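Local coordinates for tail spike protein gp49 (Pseudomonas phage LKA1, PDB 4RU4), which forms the phage tailspike, an O-specific polysaccharide lyase that probably degrades the host's surface polysaccharide during virus entry, at residues B[440-445]-B[469-474]. Sequence-based numbering, arbitrary orientation.
Sequences LLRARL and VLQLDI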
loop_
_atom_site.group_PDB
_atom_site.type_symbol
_atom_site.label_atom_id
_atom_site.label_comp_id
_atom_site.label_asym_id
_atom_site.label_seq_id
_atom_site.Cartn_x
_atom_site.Cartn_y
_atom_site.Cartn_z
ATOM N N LEU B 440 25.504 -3.659 -1.511
ATOM C CA LEU B 440 24.129 -3.185 -1.300
ATOM C C LEU B 440 23.656 -3.506 0.106
ATOM O O LEU B 440 23.007 -2.687 0.760
ATOM C CB LEU B 440 23.186 -3.765 -2.338
ATOM C CG LEU B 440 23.587 -3.383 -3.769
ATOM C CD1 LEU B 440 22.588 -3.965 -4.734
ATOM C CD2 LEU B 440 23.621 -1.849 -3.893
ATOM N N LEU B 441 23.975 -4.704 0.572
ATOM C CA LEU B 441 23.571 -5.085 1.929
ATOM C C LEU B 441 24.760 -5.702 2.653
ATOM O O LEU B 441 25.492 -6.522 2.095
ATOM C CB LEU B 441 22.388 -6.074 1.920
ATOM C CG LEU B 441 21.868 -6.553 3.282
ATOM C CD1 LEU B 441 20.356 -6.822 3.217
ATOM C CD2 LEU B 441 22.608 -7.781 3.811
ATOM N N ARG B 442 24.942 -5.307 3.904
ATOM C CA ARG B 442 25.952 -5.940 4.746
ATOM C C ARG B 442 25.249 -6.440 5.994
ATOM O O ARG B 442 24.412 -5.726 6.559
ATOM C CB ARG B 442 27.037 -4.929 5.160
ATOM C CG ARG B 442 28.203 -5.613 5.954
ATOM C CD ARG B 442 29.391 -4.722 6.159
ATOM N NE ARG B 442 30.501 -5.469 6.765
ATOM C CZ ARG B 442 31.652 -4.929 7.153
ATOM N NH1 ARG B 442 31.852 -3.626 7.028
ATOM N NH2 ARG B 442 32.610 -5.704 7.676
ATOM N N ALA B 443 25.584 -7.661 6.409
ATOM C CA ALA B 443 25.231 -8.183 7.723
ATOM C C ALA B 443 26.510 -8.728 8.334
ATOM O O ALA B 443 27.273 -9.434 7.666
ATOM C CB ALA B 443 24.170 -9.293 7.600
ATOM N N ARG B 444 26.759 -8.387 9.590
ATOM C CA ARG B 444 27.989 -8.793 10.271
ATOM C C ARG B 444 27.617 -9.248 11.688
ATOM O O ARG B 444 26.980 -8.504 12.451
ATOM C CB ARG B 444 29.003 -7.641 10.328
ATOM C CG ARG B 444 30.334 -8.016 11.043
ATOM C CD ARG B 444 31.328 -6.839 11.055
ATOM N NE ARG B 444 30.723 -5.744 11.792
ATOM C CZ ARG B 444 30.793 -5.593 13.108
ATOM N NH1 ARG B 444 31.524 -6.429 13.847
ATOM N NH2 ARG B 444 30.168 -4.570 13.676
ATOM N N LEU B 445 27.995 -10.475 12.016
ATOM C CA LEU B 445 27.740 -11.055 13.335
ATOM C C LEU B 445 28.715 -10.484 14.354
ATOM O O LEU B 445 29.946 -10.481 14.128
ATOM C CB LEU B 445 27.919 -12.584 13.287
ATOM C CG LEU B 445 26.739 -13.512 12.946
ATOM C CD1 LEU B 445 25.648 -12.836 12.064
ATOM C CD2 LEU B 445 27.189 -14.885 12.451
ATOM N N VAL B 469 26.530 -7.526 -4.131
ATOM C CA VAL B 469 25.149 -7.458 -3.657
ATOM C C VAL B 469 25.185 -7.651 -2.143
ATOM O O VAL B 469 24.825 -6.739 -1.406
ATOM C CB VAL B 469 24.218 -8.497 -4.347
ATOM C CG1 VAL B 469 22.767 -8.380 -3.839
ATOM C CG2 VAL B 469 24.264 -8.329 -5.871
ATOM N N LEU B 470 25.660 -8.815 -1.683
ATOM C CA LEU B 470 25.713 -9.099 -0.248
ATOM C C LEU B 470 27.139 -9.184 0.263
ATOM O O LEU B 470 28.036 -9.708 -0.425
ATOM C CB LEU B 470 25.015 -10.423 0.078
ATOM C CG LEU B 470 23.597 -10.606 -0.460
ATOM C CD1 LEU B 470 23.063 -11.950 0.002
ATOM C CD2 LEU B 470 22.672 -9.444 -0.025
ATOM N N GLN B 471 27.324 -8.701 1.490
ATOM C CA GLN B 471 28.583 -8.797 2.210
ATOM C C GLN B 471 28.203 -9.361 3.586
ATOM O O GLN B 471 27.568 -8.672 4.390
ATOM C CB GLN B 471 29.211 -7.414 2.338
ATOM C CG GLN B 471 30.378 -7.351 3.299
ATOM C CD GLN B 471 31.651 -7.859 2.671
ATOM O OE1 GLN B 471 31.891 -7.662 1.477
ATOM N NE2 GLN B 471 32.466 -8.541 3.463
ATOM N N LEU B 472 28.530 -10.630 3.821
ATOM C CA LEU B 472 28.078 -11.346 5.026
ATOM C C LEU B 472 29.286 -11.773 5.858
ATOM O O LEU B 472 30.032 -12.675 5.461
ATOM C CB LEU B 472 27.218 -12.569 4.647
ATOM C CG LEU B 472 26.048 -12.241 3.687
ATOM C CD1 LEU B 472 25.340 -13.495 3.191
ATOM C CD2 LEU B 472 25.028 -11.269 4.327
ATOM N N ASP B 473 29.457 -11.141 7.014
ATOM C CA ASP B 473 30.701 -11.243 7.775
ATOM C C ASP B 473 30.443 -11.767 9.164
ATOM O O ASP B 473 29.319 -11.687 9.684
ATOM C CB ASP B 473 31.312 -9.856 7.969
ATOM C CG ASP B 473 31.835 -9.290 6.702
ATOM O OD1 ASP B 473 32.509 -10.042 5.972
ATOM O OD2 ASP B 473 31.557 -8.112 6.425
ATOM N N ILE B 474 31.507 -12.275 9.776
ATOM C CA ILE B 474 31.447 -12.710 11.157
ATOM C C ILE B 474 32.647 -12.178 11.941
ATOM O O ILE B 474 33.790 -12.554 11.683
ATOM C CB ILE B 474 31.413 -14.234 11.253
ATOM C CG1 ILE B 474 30.229 -14.775 10.422
ATOM C CG2 ILE B 474 31.352 -14.647 12.741
ATOM C CD1 ILE B 474 30.090 -16.280 10.415
#
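Arg442 reaches across to Gln471 and Asp473 on the neighbouring parallel strand. Its CB lies 3.9 Å from Gln471 O. CG also lies against Gln471 O and packs on Gln471 CG at 3.8 Å, the two side chains running side by side in the same direction. CD continues past Gln471 CG and comes near Asp473 OD2. CG is anti to the backbone N (chi1 -175°) and the chain stays extended to NE, which carries the guanidinium out to the carboxylate. There NE and NH2 grip the single oxygen OD2 side-on in a salt bridge. NE stands 2.9 Å from Asp473 OD2, nearly along its C-O axis, and NH2 meets the same oxygen from above the carboxylate plane. The guanidinium and carboxylate planes are 81° apart. NH1 hydrogen-bonds to Asn399 O, outside the two strands.

Gln471 NE2 donates to both Asp473 oxygens on their syn sides, at 2.9 Å from OD1 and 3.1 Å from OD2. OD2 therefore accepts three N-H groups, which should fix the rotation of the carboxylate. Gln471 OE1 accepts from Lys468 NZ. Next to this group, Arg444 CG rests on Asp473 CB at 3.7 Å, and its guanidinium is held by Thr475, Glu446 and Gly407.

The opposite face is apolar. Leu470 CD2 touches Leu441 CB, Leu472 CD2 touches Ala443 CB, and Leu445 CD2 lies 3.7 Å from Ile474 CG1. Five backbone hydrogen bonds join the strands in parallel register, the first from Leu441 N to Val469 O and the last from Leu445 N to Asp473 O.

This is stacking of successive coils in a right-handed parallel beta-helix of the pectin lyase-like type. Strand 403-405 flanks 441-445, and strand 497-501 follows 470-474 on the other side. Strands 452-463 and 484-487 pack on the leucine face, closing the interior of the helix.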